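Putative major capsid protein (PDB 6G44) probably builds the shell of the virophage mavirus as its major capsid subunit, a double jelly-roll protein seen here as a trimer. Local coordinates at residues C393-A399 with A418-S424; A336-S340 with L353-L359; L381-Y387 with I426-D432. Residues are numbered along the deposited sequence.

In the fold
All three interactions lie in the C-terminal part of the double jelly-roll. Interaction 2 joins strands 334-341 and 355-363, which belong to the two different sheets of the sandwich. Interactions 1 and 3 concern the long, helix-rich connection between strands 366-369 and 425-428, with interaction 1 nested inside the loop that interaction 3 closes. Their centres are about 20 Å apart, and both touch a second subunit. Interaction 2 lies nearer to each, its centre about 11 Å from that of interaction 1 and 13 Å from that of interaction 3. Two probable hydrogen bonds join it directly to them: Ser424 OG meets Ile356 N at 2.8 Å, and Val337 N meets Ile426 O at 2.9 Å.

Interaction 1. Residues C393-A399 with A418-S424; sequences CFSGALA and AIFGAGS
The ring of Phe394, with chi1 t, carries Ser424 CB over one face, 4.0 Å from its centroid and 17° off the normal, a CH-pi contact. The same serine (chi1 m) donates from OG to Phe394 O at 2.7 Å, and its OG also bonds Ile356 N. Tyr387 and Tyr379 meet the Phe394 ring edge-to-face.

Residues 393-394 belong to the short helix 391-394. An ST turn follows, Ala397 N donating to Ser395 OG at 3.1 Å, and the chain leaves helical phi/psi at Gly396 (69/15), where glycine suits the positive phi. Ala397 and Leu398 then extend antiparallel to 419-421. Leu398 and Phe420 form a single non-hydrogen-bonded bridge, CA-CA 4.6 Å, flanked by Gly421 N to Ala397 O at 3.0 Å and Ala399 N to Ile419 O at 2.8 Å. The t,p rotamer of Leu398 lays CD1 over a face of the Phe420 ring (chi1 m), and CD1 also packs on Ala418 CB at 3.8 Å.

Beyond the bridge, Gly421 passes so close to the turn that a CB would clash with Cys393 O and Gly396 N; its CA lies 3.9 Å from Gly396 CA. Ala422 is helical in phi/psi, and Gly423 (112/-173) takes a conformation hostile to any side chain while donating from N to Cys393 O at 2.9 Å. Thr167 of the second subunit packs on Ala399.

Glycine-rich, backbone-led docking thus brings together the ends of the inner loop 400-417, with its helices 401-405 and 411-417, within the connection leading to strand 425-428 of the viral jelly-roll.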
loop_
_atom_site.group_PDB
_atom_site.type_symbol
_atom_site.label_atom_id
_atom_site.label_comp_id
_atom_site.label_asym_id
_atom_site.label_seq_id
_atom_site.Cartn_x
_atom_site.Cartn_y
_atom_site.Cartn_z
ATOM N N CYS C 393 13.950 -12.524 -5.195
ATOM C CA CYS C 393 15.040 -11.592 -5.492
ATOM C C CYS C 393 16.236 -11.944 -4.639
ATOM O O CYS C 393 17.293 -12.308 -5.164
ATOM C CB CYS C 393 14.554 -10.188 -5.209
ATOM S SG CYS C 393 15.826 -8.908 -5.251
ATOM N N PHE C 394 16.032 -11.893 -3.322
ATOM C CA PHE C 394 17.070 -12.226 -2.342
ATOM C C PHE C 394 17.793 -13.530 -2.610
ATOM O O PHE C 394 19.010 -13.620 -2.510
ATOM C CB PHE C 394 16.431 -12.269 -0.951
ATOM C CG PHE C 394 17.384 -12.609 0.158
ATOM C CD1 PHE C 394 17.632 -13.941 0.510
ATOM C CD2 PHE C 394 18.004 -11.608 0.864
ATOM C CE1 PHE C 394 18.488 -14.258 1.523
ATOM C CE2 PHE C 394 18.883 -11.922 1.897
ATOM C CZ PHE C 394 19.112 -13.244 2.217
ATOM N N SER C 395 17.040 -14.546 -2.999
ATOM C CA SER C 395 17.618 -15.877 -3.069
ATOM C C SER C 395 18.596 -16.070 -4.225
ATOM O O SER C 395 19.413 -16.985 -4.176
ATOM C CB SER C 395 16.554 -16.963 -3.175
ATOM O OG SER C 395 15.895 -16.920 -4.425
ATOM N N GLY C 396 18.453 -15.307 -5.304
ATOM C CA GLY C 396 19.274 -15.566 -6.503
ATOM C C GLY C 396 18.897 -16.871 -7.214
ATOM O O GLY C 396 19.635 -17.336 -8.050
ATOM N N ALA C 397 17.732 -17.440 -6.892
ATOM C CA ALA C 397 17.283 -18.688 -7.521
ATOM C C ALA C 397 16.862 -18.477 -8.961
ATOM O O ALA C 397 16.605 -17.353 -9.396
ATOM C CB ALA C 397 16.162 -19.321 -6.704
ATOM N N LEU C 398 16.778 -19.585 -9.705
ATOM C CA LEU C 398 16.213 -19.595 -11.039
ATOM C C LEU C 398 14.735 -19.206 -10.992
ATOM O O LEU C 398 13.926 -19.886 -10.330
ATOM C CB LEU C 398 16.350 -20.999 -11.635
ATOM C CG LEU C 398 15.741 -21.190 -13.024
ATOM C CD1 LEU C 398 16.466 -20.379 -14.092
ATOM C CD2 LEU C 398 15.666 -22.676 -13.366
ATOM N N ALA C 399 14.409 -18.074 -11.609
ATOM C CA ALA C 399 13.078 -17.471 -11.522
ATOM C C ALA C 399 12.083 -17.924 -12.582
ATOM O O ALA C 399 10.869 -17.759 -12.392
ATOM C CB ALA C 399 13.212 -15.954 -11.563
ATOM N N ALA C 418 17.690 -18.282 -19.185
ATOM C CA ALA C 418 17.474 -18.371 -17.736
ATOM C C ALA C 418 17.548 -16.981 -17.109
ATOM O O ALA C 418 18.394 -16.138 -17.476
ATOM C CB ALA C 418 18.513 -19.267 -17.103
ATOM N N ILE C 419 16.659 -16.766 -16.144
ATOM C CA ILE C 419 16.603 -15.549 -15.341
ATOM C C ILE C 419 16.737 -15.924 -13.879
ATOM O O ILE C 419 16.102 -16.884 -13.436
ATOM C CB ILE C 419 15.280 -14.810 -15.577
ATOM C CG1 ILE C 419 15.202 -14.357 -17.035
ATOM C CG2 ILE C 419 15.171 -13.576 -14.664
ATOM C CD1 ILE C 419 13.874 -13.837 -17.465
ATOM N N PHE C 420 17.523 -15.141 -13.151
ATOM C CA PHE C 420 17.800 -15.354 -11.722
ATOM C C PHE C 420 17.393 -14.178 -10.879
ATOM O O PHE C 420 17.336 -13.029 -11.353
ATOM C CB PHE C 420 19.277 -15.688 -11.482
ATOM C CG PHE C 420 19.696 -16.957 -12.155
ATOM C CD1 PHE C 420 20.131 -16.955 -13.479
ATOM C CD2 PHE C 420 19.642 -18.158 -11.474
ATOM C CE1 PHE C 420 20.466 -18.139 -14.108
ATOM C CE2 PHE C 420 19.977 -19.347 -12.103
ATOM C CZ PHE C 420 20.394 -19.334 -13.415
ATOM N N GLY C 421 17.120 -14.450 -9.609
ATOM C CA GLY C 421 16.965 -13.350 -8.666
ATOM C C GLY C 421 18.195 -12.468 -8.655
ATOM O O GLY C 421 19.329 -12.938 -8.868
ATOM N N ALA C 422 17.998 -11.182 -8.380
ATOM C CA ALA C 422 19.123 -10.245 -8.387
ATOM C C ALA C 422 20.164 -10.591 -7.333
ATOM O O ALA C 422 21.339 -10.254 -7.489
ATOM C CB ALA C 422 18.650 -8.816 -8.191
ATOM N N GLY C 423 19.731 -11.228 -6.250
ATOM C CA GLY C 423 20.639 -11.728 -5.217
ATOM C C GLY C 423 20.503 -10.988 -3.895
ATOM O O GLY C 423 19.593 -10.192 -3.708
ATOM N N SER C 424 21.402 -11.308 -2.957
ATOM C CA SER C 424 21.187 -11.033 -1.529
ATOM C C SER C 424 21.865 -9.792 -0.989
ATOM O O SER C 424 23.006 -9.482 -1.341
ATOM C CB SER C 424 21.678 -12.197 -0.675
ATOM O OG SER C 424 21.300 -13.455 -1.183
#

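Interaction 2. Residues A336-S340 with L353-L359; sequences AVMVS and LAGIIGL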
loop_
_atom_site.group_PDB
_atom_site.type_symbol
_atom_site.label_atom_id
_atom_site.label_comp_id
_atom_site.label_asym_id
_atom_site.label_seq_id
_atom_site.Cartn_x
_atom_site.Cartn_y
_atom_site.Cartn_z
ATOM N N ALA C 336 25.993 -4.822 6.849
ATOM C CA ALA C 336 25.355 -5.315 5.615
ATOM C C ALA C 336 26.368 -6.172 4.865
ATOM O O ALA C 336 27.525 -5.745 4.671
ATOM C CB ALA C 336 24.854 -4.182 4.738
ATOM N N VAL C 337 25.937 -7.341 4.427
ATOM C CA VAL C 337 26.778 -8.281 3.687
ATOM C C VAL C 337 26.191 -8.459 2.301
ATOM O O VAL C 337 24.985 -8.725 2.156
ATOM C CB VAL C 337 26.826 -9.646 4.399
ATOM C CG1 VAL C 337 27.739 -10.613 3.644
ATOM C CG2 VAL C 337 27.286 -9.483 5.827
ATOM N N MET C 338 27.032 -8.344 1.276
ATOM C CA MET C 338 26.597 -8.602 -0.082
ATOM C C MET C 338 27.771 -9.140 -0.873
ATOM O O MET C 338 28.915 -8.798 -0.570
ATOM C CB MET C 338 25.968 -7.349 -0.713
ATOM C CG MET C 338 26.836 -6.277 -1.290
ATOM S SD MET C 338 25.815 -5.028 -2.174
ATOM C CE MET C 338 25.300 -4.037 -0.810
ATOM N N VAL C 339 27.484 -9.959 -1.871
ATOM C CA VAL C 339 28.490 -10.515 -2.769
ATOM C C VAL C 339 28.147 -10.048 -4.173
ATOM O O VAL C 339 27.130 -10.461 -4.717
ATOM C CB VAL C 339 28.515 -12.041 -2.665
ATOM C CG1 VAL C 339 29.542 -12.621 -3.651
ATOM C CG2 VAL C 339 28.826 -12.498 -1.249
ATOM N N SER C 340 28.980 -9.181 -4.767
ATOM C CA SER C 340 28.669 -8.495 -6.023
ATOM C C SER C 340 29.459 -9.087 -7.182
ATOM O O SER C 340 30.643 -9.412 -7.016
ATOM C CB SER C 340 28.976 -6.986 -5.925
ATOM O OG SER C 340 28.040 -6.303 -5.099
ATOM N N LEU C 353 24.048 -9.564 -8.023
ATOM C CA LEU C 353 24.614 -10.033 -6.782
ATOM C C LEU C 353 24.494 -11.548 -6.786
ATOM O O LEU C 353 23.738 -12.126 -7.572
ATOM C CB LEU C 353 23.867 -9.472 -5.577
ATOM C CG LEU C 353 23.655 -7.958 -5.541
ATOM C CD1 LEU C 353 22.775 -7.565 -4.355
ATOM C CD2 LEU C 353 24.975 -7.191 -5.465
ATOM N N ALA C 354 25.309 -12.186 -5.962
ATOM C CA ALA C 354 25.185 -13.616 -5.742
ATOM C C ALA C 354 24.022 -13.922 -4.787
ATOM O O ALA C 354 23.612 -13.053 -3.997
ATOM C CB ALA C 354 26.491 -14.194 -5.188
ATOM N N GLY C 355 23.532 -15.165 -4.844
ATOM C CA GLY C 355 22.525 -15.641 -3.875
ATOM C C GLY C 355 23.257 -16.208 -2.676
ATOM O O GLY C 355 23.935 -17.238 -2.808
ATOM N N ILE C 356 23.145 -15.571 -1.516
ATOM C CA ILE C 356 23.842 -16.049 -0.327
ATOM C C ILE C 356 22.974 -17.131 0.331
ATOM O O ILE C 356 21.827 -16.884 0.689
ATOM C CB ILE C 356 24.159 -14.915 0.662
ATOM C CG1 ILE C 356 25.062 -13.876 -0.018
ATOM C CG2 ILE C 356 24.796 -15.477 1.943
ATOM C CD1 ILE C 356 25.317 -12.642 0.796
ATOM N N ILE C 357 23.564 -18.308 0.524
ATOM C CA ILE C 357 22.871 -19.469 1.098
ATOM C C ILE C 357 23.384 -19.824 2.491
ATOM O O ILE C 357 22.752 -20.621 3.185
ATOM C CB ILE C 357 22.954 -20.715 0.166
ATOM C CG1 ILE C 357 24.394 -21.196 0.002
ATOM C CG2 ILE C 357 22.318 -20.411 -1.197
ATOM C CD1 ILE C 357 24.495 -22.569 -0.639
ATOM N N GLY C 358 24.502 -19.218 2.911
ATOM C CA GLY C 358 25.043 -19.441 4.237
ATOM C C GLY C 358 25.892 -18.279 4.686
ATOM O O GLY C 358 26.491 -17.592 3.865
ATOM N N LEU C 359 25.874 -18.040 5.992
ATOM C CA LEU C 359 26.629 -16.978 6.606
ATOM C C LEU C 359 27.193 -17.471 7.919
ATOM O O LEU C 359 26.468 -18.090 8.686
ATOM C CB LEU C 359 25.699 -15.774 6.823
ATOM C CG LEU C 359 26.323 -14.432 7.110
ATOM C CD1 LEU C 359 27.210 -13.957 5.966
ATOM C CD2 LEU C 359 25.213 -13.426 7.381
HETATM O O HOH W 1 24.921 -11.154 -2.279
#
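Two strands from different sheets of the C-terminal jelly-roll sandwich meet here, close together at one corner and spreading apart from it. Their short axes approach to 7.7 Å with 122° between their directions, too oblique for continuous pairing, so the backbones bridge just once, at Ser340 and Leu353 (CA-CA 4.4 Å). The antiparallel hydrogen bond beside that bridge runs from Ala354 N to Val339 O, 2.8 Å.

Val339 has the most surface covered. Its branched side chain suits a strand facing the sandwich interior: CG1 rests on Ala354 CB at 3.8 Å, where the small methyl permits close approach, and CG2 reaches Ile356 CD1 at 4.1 Å. Phe456 of strand 448-457 covers both Val339 and Ala354.

Leu353, nearly as deeply covered, turns its end to the other side of strand 336-340, where CD2 lies 4.0 Å from Met338 SD. Lys128 of helix 123-130 touches this side chain and also hydrogen-bonds Ser340 OG.

Ile356 spans the widening gap. Its extended m,t side chain places CD1 near Val337 CG1 (4.3 Å) as well as Val339. Next along, Ile357 and Gly358 form a classic beta bulge opposite Thr455, after which Leu359 CD1 packs on Val337 CG1 at 4.1 Å. Where the strands begin to part, a water bridges the backbones, hydrogen-bonded to Val339 N and Ala354 O, each at 2.9 Å.

Interaction 3. Residues L381-Y387 with I426-D432; sequences LSSSNGY and IFFRPSD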
loop_
_atom_site.group_PDB
_atom_site.type_symbol
_atom_site.label_atom_id
_atom_site.label_comp_id
_atom_site.label_asym_id
_atom_site.label_seq_id
_atom_site.Cartn_x
_atom_site.Cartn_y
_atom_site.Cartn_z
ATOM N N LEU C 381 16.139 -12.811 8.715
ATOM C CA LEU C 381 17.081 -11.947 9.448
ATOM C C LEU C 381 17.190 -10.582 8.752
ATOM O O LEU C 381 17.067 -9.510 9.366
ATOM C CB LEU C 381 18.452 -12.620 9.520
ATOM C CG LEU C 381 19.656 -11.787 9.942
ATOM C CD1 LEU C 381 19.472 -11.198 11.343
ATOM C CD2 LEU C 381 20.951 -12.601 9.860
ATOM N N SER C 382 17.454 -10.613 7.451
ATOM C CA SER C 382 17.623 -9.347 6.738
ATOM C C SER C 382 16.342 -8.508 6.781
ATOM O O SER C 382 16.393 -7.289 7.008
ATOM C CB SER C 382 18.094 -9.571 5.290
ATOM O OG SER C 382 18.664 -8.368 4.789
ATOM N N SER C 383 15.199 -9.174 6.594
ATOM C CA SER C 383 13.886 -8.512 6.625
ATOM C C SER C 383 13.564 -7.919 7.993
ATOM O O SER C 383 12.926 -6.850 8.066
ATOM C CB SER C 383 12.798 -9.483 6.196
ATOM O OG SER C 383 12.993 -9.903 4.853
ATOM N N SER C 384 14.062 -8.539 9.066
ATOM C CA SER C 384 13.857 -7.993 10.418
ATOM C C SER C 384 14.563 -6.662 10.626
ATOM O O SER C 384 14.223 -5.915 11.542
ATOM C CB SER C 384 14.286 -9.000 11.497
ATOM O OG SER C 384 15.688 -9.053 11.651
ATOM N N ASN C 385 15.539 -6.389 9.767
ATOM C CA ASN C 385 16.329 -5.174 9.761
ATOM C C ASN C 385 16.018 -4.307 8.550
ATOM O O ASN C 385 16.828 -3.434 8.161
ATOM C CB ASN C 385 17.807 -5.562 9.842
ATOM C CG ASN C 385 18.137 -6.170 11.172
ATOM O OD1 ASN C 385 17.744 -5.617 12.225
ATOM N ND2 ASN C 385 18.795 -7.353 11.172
ATOM N N GLY C 386 14.855 -4.531 7.944
ATOM C CA GLY C 386 14.310 -3.647 6.929
ATOM C C GLY C 386 14.384 -4.117 5.497
ATOM O O GLY C 386 13.810 -3.448 4.629
ATOM N N TYR C 387 15.030 -5.254 5.200
ATOM C CA TYR C 387 15.109 -5.719 3.814
ATOM C C TYR C 387 13.716 -5.748 3.206
ATOM O O TYR C 387 12.814 -6.334 3.785
ATOM C CB TYR C 387 15.773 -7.084 3.732
ATOM C CG TYR C 387 16.025 -7.508 2.318
ATOM C CD1 TYR C 387 17.173 -7.082 1.628
ATOM C CD2 TYR C 387 15.133 -8.345 1.657
ATOM C CE1 TYR C 387 17.397 -7.418 0.302
ATOM C CE2 TYR C 387 15.349 -8.714 0.344
ATOM C CZ TYR C 387 16.495 -8.284 -0.324
ATOM O OH TYR C 387 16.713 -8.666 -1.643
ATOM N N ILE C 426 22.289 -8.980 3.172
ATOM C CA ILE C 426 21.924 -9.413 4.526
ATOM C C ILE C 426 22.286 -8.319 5.526
ATOM O O ILE C 426 23.468 -8.048 5.750
ATOM C CB ILE C 426 22.540 -10.766 4.930
ATOM C CG1 ILE C 426 22.112 -11.862 3.956
ATOM C CG2 ILE C 426 22.134 -11.129 6.361
ATOM C CD1 ILE C 426 22.939 -13.135 4.049
ATOM N N PHE C 427 21.284 -7.711 6.130
ATOM C CA PHE C 427 21.446 -6.718 7.178
ATOM C C PHE C 427 21.361 -7.415 8.516
ATOM O O PHE C 427 20.411 -8.186 8.752
ATOM C CB PHE C 427 20.354 -5.643 7.095
ATOM C CG PHE C 427 20.427 -4.785 5.860
ATOM C CD1 PHE C 427 21.283 -3.692 5.811
ATOM C CD2 PHE C 427 19.621 -5.033 4.736
ATOM C CE1 PHE C 427 21.328 -2.880 4.690
ATOM C CE2 PHE C 427 19.665 -4.201 3.625
ATOM C CZ PHE C 427 20.548 -3.136 3.596
ATOM N N PHE C 428 22.356 -7.215 9.395
ATOM C CA PHE C 428 22.300 -7.767 10.767
ATOM C C PHE C 428 22.912 -6.793 11.764
ATOM O O PHE C 428 23.788 -5.999 11.401
ATOM C CB PHE C 428 22.953 -9.163 10.866
ATOM C CG PHE C 428 24.466 -9.154 10.801
ATOM C CD1 PHE C 428 25.225 -9.054 11.956
ATOM C CD2 PHE C 428 25.138 -9.308 9.579
ATOM C CE1 PHE C 428 26.613 -9.024 11.892
ATOM C CE2 PHE C 428 26.515 -9.313 9.524
ATOM C CZ PHE C 428 27.263 -9.164 10.687
ATOM N N ARG C 429 22.379 -6.807 12.978
ATOM C CA ARG C 429 22.817 -5.930 14.069
ATOM C C ARG C 429 23.659 -6.754 15.049
ATOM O O ARG C 429 23.512 -7.976 15.119
ATOM C CB ARG C 429 21.596 -5.396 14.809
ATOM C CG ARG C 429 20.632 -4.589 13.960
ATOM C CD ARG C 429 19.445 -4.202 14.788
ATOM N NE ARG C 429 18.427 -3.471 14.039
ATOM C CZ ARG C 429 18.391 -2.160 13.867
ATOM N NH1 ARG C 429 19.301 -1.369 14.415
ATOM N NH2 ARG C 429 17.393 -1.612 13.189
ATOM N N PRO C 430 24.483 -6.110 15.870
ATOM C CA PRO C 430 25.226 -6.888 16.877
ATOM C C PRO C 430 24.292 -7.656 17.828
ATOM O O PRO C 430 24.613 -8.781 18.252
ATOM C CB PRO C 430 26.077 -5.830 17.589
ATOM C CG PRO C 430 25.545 -4.528 17.195
ATOM C CD PRO C 430 24.862 -4.685 15.871
ATOM N N SER C 431 23.122 -7.102 18.111
ATOM C CA SER C 431 22.132 -7.796 18.948
ATOM C C SER C 431 21.580 -9.064 18.300
ATOM O O SER C 431 21.169 -9.982 19.008
ATOM C CB SER C 431 21.026 -6.837 19.376
ATOM O OG SER C 431 20.391 -6.189 18.280
ATOM N N ASP C 432 21.610 -9.156 16.980
ATOM C CA ASP C 432 21.178 -10.398 16.306
ATOM C C ASP C 432 22.104 -11.573 16.554
ATOM O O ASP C 432 21.714 -12.721 16.336
ATOM C CB ASP C 432 21.010 -10.194 14.803
ATOM C CG ASP C 432 19.925 -9.208 14.463
ATOM O OD1 ASP C 432 18.877 -9.189 15.165
ATOM O OD2 ASP C 432 20.118 -8.423 13.502
HETATM O O HOH W 2 16.698 -8.077 14.027
HETATM O O HOH W 3 15.272 -3.834 13.170
#
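A single amide group, that of Asn385, ties together three residues of the facing segment. Its ND2 donates both to Phe427 O at 3.0 Å and to Asp432 OD2 at 2.9 Å, while its OD1 accepts from Arg429 NE at 2.9 Å. Asparagine suits the place because one short side chain offers donors and an acceptor side by side. Asp432 OD2 also accepts a hydrogen bond from Arg429 N at 2.8 Å, spanning the turn after the strand.

Asn385, whose CB points toward the other segment, lies just before Gly386, the positive-phi C-prime residue of the Schellman motif that ends helix 375-384, with Tyr387 N bonded to Ser382 O. This helix end packs against strand 425-428 of the C-terminal jelly-roll, which pairs with strand 334-341. Ser382 OG accepts from Phe427 N at 3.0 Å and also bonds Val425 O, so one hydroxyl meets two backbone groups along the same strand edge. The rings of Phe427 and Tyr387 meet at their edges, Phe427 CE2 to Tyr387 CD1 4.3 Å. Leu381 CD2 meets Ile426 CG2 at 4.0 Å. Tyr39 of the second subunit covers Leu381 and Ser384. A water accepts from Arg429 NH2 at 3.1 Å and donates to Ser384 O at 2.8 Å.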